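Putative methyltransferase (PDB 7DMB) probably acts as a trans-acting methyltransferase in calbistrin biosynthesis, and here holds S-adenosyl-L-homocysteine, the product left after methyl transfer from S-adenosylmethionine. Local coordinates at residues 98-101 with 106-109; 203-208 with 258-263. All blocks are in the same frame, centred on the assembly; numbering follows the deposited sequence.

Contact 1 of 2, residues 98-101 with 106-109; sequences YERF and YPQV
F101, near the C-terminal end of helix 85-101, and Y106 come within 6.0 Å, CA to CA, and Y106 opens a type II beta turn closed by the bond from V109 N to Y106 O. No hydrogen bond crosses between the segments. F101 puts its edge to the face of Y106 in a T-shaped pair, centroids 4.9 Å apart and planes at 86°. F101 CD1 stands over the middle of the tyrosine ring, while F101 CE1 is 3.5 Å from Y106 CZ. The opposite face of that ring meets its own neighbour, P107. R100 comes to the edge of the same ring: its CB is 3.6 Å from Y106 CE1, and a bend at chi3 (69°) brings one guanidinium face over that carbon. The two planes are 50° apart, too tilted for a parallel stack. R100 NH2 goes on to P107 CD at 3.5 Å. E97 OE2 serves both polar ends, as salt-bridge partner of R100 NH1 and hydrogen-bond partner of Y106 OH. With I71 and W66 of helix 56-79 against the aromatic pair, this is a short helix-to-helix connection whose turn-opening Y106 and P107 pack back on R100 and F101.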
loop_
_atom_site.group_PDB
_atom_site.type_symbol
_atom_site.label_atom_id
_atom_site.label_comp_id
_atom_site.label_asym_id
_atom_site.label_seq_id
_atom_site.Cartn_x
_atom_site.Cartn_y
_atom_site.Cartn_z
ATOM N N TYR A 98 12.602 19.200 5.839
ATOM C CA TYR A 98 12.346 20.389 6.650
ATOM C C TYR A 98 12.857 21.670 5.982
ATOM O O TYR A 98 12.244 22.738 6.121
ATOM C CB TYR A 98 12.988 20.221 8.027
ATOM C CG TYR A 98 13.104 21.506 8.815
ATOM C CD1 TYR A 98 12.021 21.988 9.535
ATOM C CD2 TYR A 98 14.301 22.241 8.838
ATOM C CE1 TYR A 98 12.109 23.147 10.264
ATOM C CE2 TYR A 98 14.396 23.410 9.560
ATOM C CZ TYR A 98 13.299 23.862 10.277
ATOM O OH TYR A 98 13.363 25.030 11.008
ATOM N N GLU A 99 13.985 21.593 5.270
ATOM C CA GLU A 99 14.422 22.745 4.492
ATOM C C GLU A 99 13.419 23.079 3.397
ATOM O O GLU A 99 13.227 24.256 3.084
ATOM C CB GLU A 99 15.820 22.494 3.907
ATOM C CG GLU A 99 16.898 22.378 4.975
ATOM C CD GLU A 99 16.978 23.629 5.863
ATOM O OE1 GLU A 99 16.998 24.745 5.308
ATOM O OE2 GLU A 99 17.016 23.501 7.108
ATOM N N ARG A 100 12.725 22.071 2.849
ATOM C CA ARG A 100 11.735 22.325 1.804
ATOM C C ARG A 100 10.488 23.039 2.332
ATOM O O ARG A 100 9.836 23.775 1.575
ATOM C CB ARG A 100 11.324 21.014 1.122
ATOM C CG ARG A 100 12.350 20.389 0.182
ATOM C CD ARG A 100 11.750 19.138 -0.487
ATOM N NE ARG A 100 10.676 19.455 -1.439
ATOM C CZ ARG A 100 9.772 18.580 -1.889
ATOM N NH1 ARG A 100 9.792 17.312 -1.486
ATOM N NH2 ARG A 100 8.849 18.967 -2.760
ATOM N N PHE A 101 10.124 22.823 3.602
ATOM C CA PHE A 101 8.961 23.503 4.178
ATOM C C PHE A 101 9.159 25.016 4.234
ATOM O O PHE A 101 8.187 25.773 4.159
ATOM C CB PHE A 101 8.680 23.026 5.606
ATOM C CG PHE A 101 8.561 21.541 5.770
ATOM C CD1 PHE A 101 8.156 20.731 4.733
ATOM C CD2 PHE A 101 8.835 20.968 6.997
ATOM C CE1 PHE A 101 8.049 19.356 4.904
ATOM C CE2 PHE A 101 8.722 19.615 7.184
ATOM C CZ PHE A 101 8.323 18.798 6.133
ATOM N N TYR A 106 5.348 24.202 -1.064
ATOM C CA TYR A 106 5.511 22.812 -0.658
ATOM C C TYR A 106 4.272 22.026 -1.076
ATOM O O TYR A 106 3.145 22.511 -0.887
ATOM C CB TYR A 106 5.744 22.665 0.844
ATOM C CG TYR A 106 6.213 21.271 1.157
ATOM C CD1 TYR A 106 7.541 20.907 0.937
ATOM C CD2 TYR A 106 5.323 20.291 1.618
ATOM C CE1 TYR A 106 7.987 19.618 1.190
ATOM C CE2 TYR A 106 5.765 18.990 1.879
ATOM C CZ TYR A 106 7.096 18.663 1.657
ATOM O OH TYR A 106 7.552 17.392 1.900
ATOM N N PRO A 107 4.428 20.846 -1.676
ATOM C CA PRO A 107 3.267 20.151 -2.248
ATOM C C PRO A 107 2.203 19.883 -1.199
ATOM O O PRO A 107 2.482 19.316 -0.138
ATOM C CB PRO A 107 3.868 18.853 -2.795
ATOM C CG PRO A 107 5.244 19.208 -3.132
ATOM C CD PRO A 107 5.690 20.195 -2.074
ATOM N N GLN A 108 0.985 20.344 -1.494
ATOM C CA GLN A 108 -0.196 20.138 -0.663
ATOM C C GLN A 108 -0.100 20.857 0.679
ATOM O O GLN A 108 -1.014 20.734 1.499
ATOM C CB GLN A 108 -0.470 18.631 -0.453
ATOM C CG GLN A 108 -1.312 18.000 -1.582
ATOM C CD GLN A 108 -1.465 16.486 -1.476
ATOM O OE1 GLN A 108 -0.536 15.782 -1.083
ATOM N NE2 GLN A 108 -2.647 15.979 -1.836
ATOM N N VAL A 109 0.981 21.598 0.934
ATOM C CA VAL A 109 1.051 22.424 2.142
ATOM C C VAL A 109 1.616 23.799 1.795
ATOM O O VAL A 109 2.741 24.116 2.208
ATOM C CB VAL A 109 1.906 21.773 3.242
ATOM C CG1 VAL A 109 1.539 22.348 4.591
ATOM C CG2 VAL A 109 1.782 20.257 3.230
#

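Contact 2 of 2, residues 203-208 with 258-263; sequences LEIGAG and RALDIS. With SAH (S-adenosyl-L-homocysteine), chain C.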
loop_
_atom_site.group_PDB
_atom_site.type_symbol
_atom_site.label_atom_id
_atom_site.label_comp_id
_atom_site.label_asym_id
_atom_site.label_seq_id
_atom_site.Cartn_x
_atom_site.Cartn_y
_atom_site.Cartn_z
ATOM N N LEU A 203 -5.159 -16.110 -4.883
ATOM C CA LEU A 203 -4.133 -16.075 -3.853
ATOM C C LEU A 203 -3.768 -14.619 -3.617
ATOM O O LEU A 203 -3.527 -13.881 -4.578
ATOM C CB LEU A 203 -2.897 -16.879 -4.261
ATOM C CG LEU A 203 -1.807 -17.066 -3.197
ATOM C CD1 LEU A 203 -1.278 -18.501 -3.206
ATOM C CD2 LEU A 203 -0.683 -16.081 -3.412
ATOM N N GLU A 204 -3.731 -14.189 -2.360
ATOM C CA GLU A 204 -3.259 -12.835 -2.053
ATOM C C GLU A 204 -1.891 -12.893 -1.368
ATOM O O GLU A 204 -1.729 -13.573 -0.342
ATOM C CB GLU A 204 -4.263 -12.064 -1.195
ATOM C CG GLU A 204 -3.738 -10.700 -0.760
ATOM C CD GLU A 204 -4.787 -9.905 -0.049
ATOM O OE1 GLU A 204 -5.902 -10.450 0.130
ATOM O OE2 GLU A 204 -4.504 -8.746 0.334
ATOM N N ILE A 205 -0.907 -12.200 -1.963
ATOM C CA ILE A 205 0.426 -12.027 -1.391
ATOM C C ILE A 205 0.359 -10.973 -0.292
ATOM O O ILE A 205 -0.335 -9.960 -0.437
ATOM C CB ILE A 205 1.444 -11.589 -2.471
ATOM C CG1 ILE A 205 1.402 -12.499 -3.701
ATOM C CG2 ILE A 205 2.870 -11.502 -1.888
ATOM C CD1 ILE A 205 1.943 -13.850 -3.430
ATOM N N GLY A 206 1.110 -11.189 0.788
ATOM C CA GLY A 206 1.281 -10.215 1.858
ATOM C C GLY A 206 0.010 -9.518 2.301
ATOM O O GLY A 206 -0.024 -8.296 2.423
ATOM N N ALA A 207 -1.055 -10.293 2.490
ATOM C CA ALA A 207 -2.367 -9.736 2.790
ATOM C C ALA A 207 -2.388 -8.992 4.123
ATOM O O ALA A 207 -3.232 -8.108 4.319
ATOM C CB ALA A 207 -3.393 -10.858 2.797
ATOM N N GLY A 208 -1.501 -9.359 5.034
ATOM C CA GLY A 208 -1.268 -8.601 6.251
ATOM C C GLY A 208 -2.493 -8.491 7.125
ATOM O O GLY A 208 -3.068 -9.493 7.554
ATOM N N ARG A 258 -1.912 -19.366 4.812
ATOM C CA ARG A 258 -0.663 -20.081 4.600
ATOM C C ARG A 258 0.467 -19.074 4.415
ATOM O O ARG A 258 0.286 -18.051 3.747
ATOM C CB ARG A 258 -0.762 -21.004 3.371
ATOM C CG ARG A 258 -1.936 -22.030 3.389
ATOM C CD ARG A 258 -1.984 -22.892 2.088
ATOM N NE ARG A 258 -0.708 -23.553 1.828
ATOM C CZ ARG A 258 -0.312 -24.020 0.649
ATOM N NH1 ARG A 258 -1.086 -23.906 -0.418
ATOM N NH2 ARG A 258 0.880 -24.593 0.537
ATOM N N ALA A 259 1.631 -19.355 5.000
ATOM C CA ALA A 259 2.753 -18.428 4.862
ATOM C C ALA A 259 3.355 -18.518 3.463
ATOM O O ALA A 259 3.326 -19.572 2.819
ATOM C CB ALA A 259 3.830 -18.713 5.909
ATOM N N LEU A 260 3.903 -17.395 2.989
ATOM C CA LEU A 260 4.531 -17.349 1.672
ATOM C C LEU A 260 5.433 -16.129 1.569
ATOM O O LEU A 260 5.007 -14.997 1.848
ATOM C CB LEU A 260 3.496 -17.313 0.552
ATOM C CG LEU A 260 4.115 -17.035 -0.818
ATOM C CD1 LEU A 260 5.024 -18.201 -1.215
ATOM C CD2 LEU A 260 3.054 -16.825 -1.874
ATOM N N ASP A 261 6.678 -16.380 1.164
ATOM C CA ASP A 261 7.673 -15.360 0.860
ATOM C C ASP A 261 7.757 -15.256 -0.656
ATOM O O ASP A 261 8.345 -16.129 -1.305
ATOM C CB ASP A 261 9.023 -15.748 1.462
ATOM C CG ASP A 261 10.120 -14.716 1.201
ATOM O OD1 ASP A 261 11.193 -14.872 1.820
ATOM O OD2 ASP A 261 9.937 -13.784 0.371
ATOM N N ILE A 262 7.180 -14.189 -1.225
ATOM C CA ILE A 262 7.125 -14.069 -2.684
ATOM C C ILE A 262 8.469 -13.702 -3.298
ATOM O O ILE A 262 8.627 -13.806 -4.527
ATOM C CB ILE A 262 6.020 -13.072 -3.091
ATOM C CG1 ILE A 262 5.627 -13.218 -4.575
ATOM C CG2 ILE A 262 6.431 -11.633 -2.768
ATOM C CD1 ILE A 262 5.136 -14.598 -4.992
ATOM N N SER A 263 9.462 -13.317 -2.489
ATOM C CA SER A 263 10.806 -13.119 -3.035
ATOM C C SER A 263 11.519 -14.430 -3.365
ATOM O O SER A 263 12.614 -14.380 -3.930
ATOM C CB SER A 263 11.685 -12.291 -2.078
ATOM O OG SER A 263 11.952 -12.945 -0.839
HETATM N N SAH C . -1.619 -5.863 2.410
HETATM C CA SAH C . -1.251 -5.133 3.655
HETATM C CB SAH C . -0.721 -3.726 3.357
HETATM C CG SAH C . 0.739 -3.717 2.955
HETATM S SD SAH C . 1.888 -4.116 4.307
HETATM C C SAH C . -2.475 -5.043 4.569
HETATM O O SAH C . -2.274 -5.237 5.786
HETATM O OXT SAH C . -3.582 -4.813 4.026
HETATM C "C5'" SAH C . 2.986 -5.302 3.488
HETATM C "C4'" SAH C . 2.673 -6.730 3.878
HETATM O "O4'" SAH C . 3.456 -7.624 3.049
HETATM C "C3'" SAH C . 3.020 -7.068 5.330
HETATM O "O3'" SAH C . 1.929 -7.757 5.927
HETATM C "C2'" SAH C . 4.284 -7.923 5.199
HETATM O "O2'" SAH C . 4.458 -8.886 6.216
HETATM C "C1'" SAH C . 4.070 -8.600 3.853
HETATM N N9 SAH C . 5.320 -8.991 3.209
HETATM C C8 SAH C . 6.511 -8.315 3.297
HETATM N N7 SAH C . 7.480 -8.871 2.616
HETATM C C5 SAH C . 6.899 -9.995 2.049
HETATM C C6 SAH C . 7.415 -11.003 1.213
HETATM N N6 SAH C . 8.678 -11.042 0.801
HETATM N N1 SAH C . 6.566 -11.986 0.822
HETATM C C2 SAH C . 5.296 -11.939 1.246
HETATM N N3 SAH C . 4.702 -11.041 2.027
HETATM C C4 SAH C . 5.564 -10.080 2.405
HETATM O O HOH W 1 2.680 -13.666 0.957
#
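I205 lays its CD1 methyl against two side chains of the 258-263 segment, 3.5 Å from L260 CD2 and 3.6 Å from I262 CD1. Its first torsion (chi1 -51°) divides the work: CG1 carries CD1 to these methyls, while CG2, anti to the backbone N, turns to the branch point of I262, 3.7 Å from I262 CB, and borders the adenine of S-adenosyl-L-homocysteine. The I205 and I262 side chains cross at about a right angle. L203 extends the apolar patch more loosely, with 4.1 Å between L203 CD2 and L260 CD2.

No direct hydrogen bond joins the segments. A water bridges them instead, accepting from G206 N at 2.9 Å and donating to L260 O at 2.8 Å. The ligand is the second bridge. I262 N gives adenine N1 a fairly straight bond (3.1 Å, N-H...N angle 162°), whereas the bond from adenine N6 to D261 OD2 (3.0 Å) is more bent, at 139°. The same carboxylate oxygen accepts from S263 N in an Asx turn, which helps to fix the acid beside the adenine. At the far end of the ligand, its amino group donates to G206 O. G206 and G208, both at positive phi, fit the glycine-rich loop after the first strand of a Rossmann-type methyltransferase, and D236 also binds the ligand.

In the sheet, strand 229-236 runs between strands 200-205 and 255-259, so the two segments are not paired strands: their side chains meet across strand 229-236, near its C-terminal end, where L203 and L260 both touch T235. I205 packs on V279 and A281 of strand 276-282, and I262 on T294 and V298 of helix 291-301.

How the contacts relate
From the N terminus the chain first reaches contact 1, where 98-101 and 106-109 close a loop of only four residues. It then passes through further helices before entering the seven-stranded sheet. Contact 2 closes a much longer loop of 49 residues, which contains helix 211-220, strand 229-236, helix 242-248 and the start of strand 255-259. The two loops follow in series, neither nesting nor crossing. The centres of contacts 1 and 2 are about 36 Å apart, on opposite sides of the chain's centre. Contact 1 ties the end region of helix 85-101 to the loop before helix 112-117, in the helical part; contact 2 ties strand 200-205 and its glycine loop to the end of strand 255-259 and the loop after it, at the ligand.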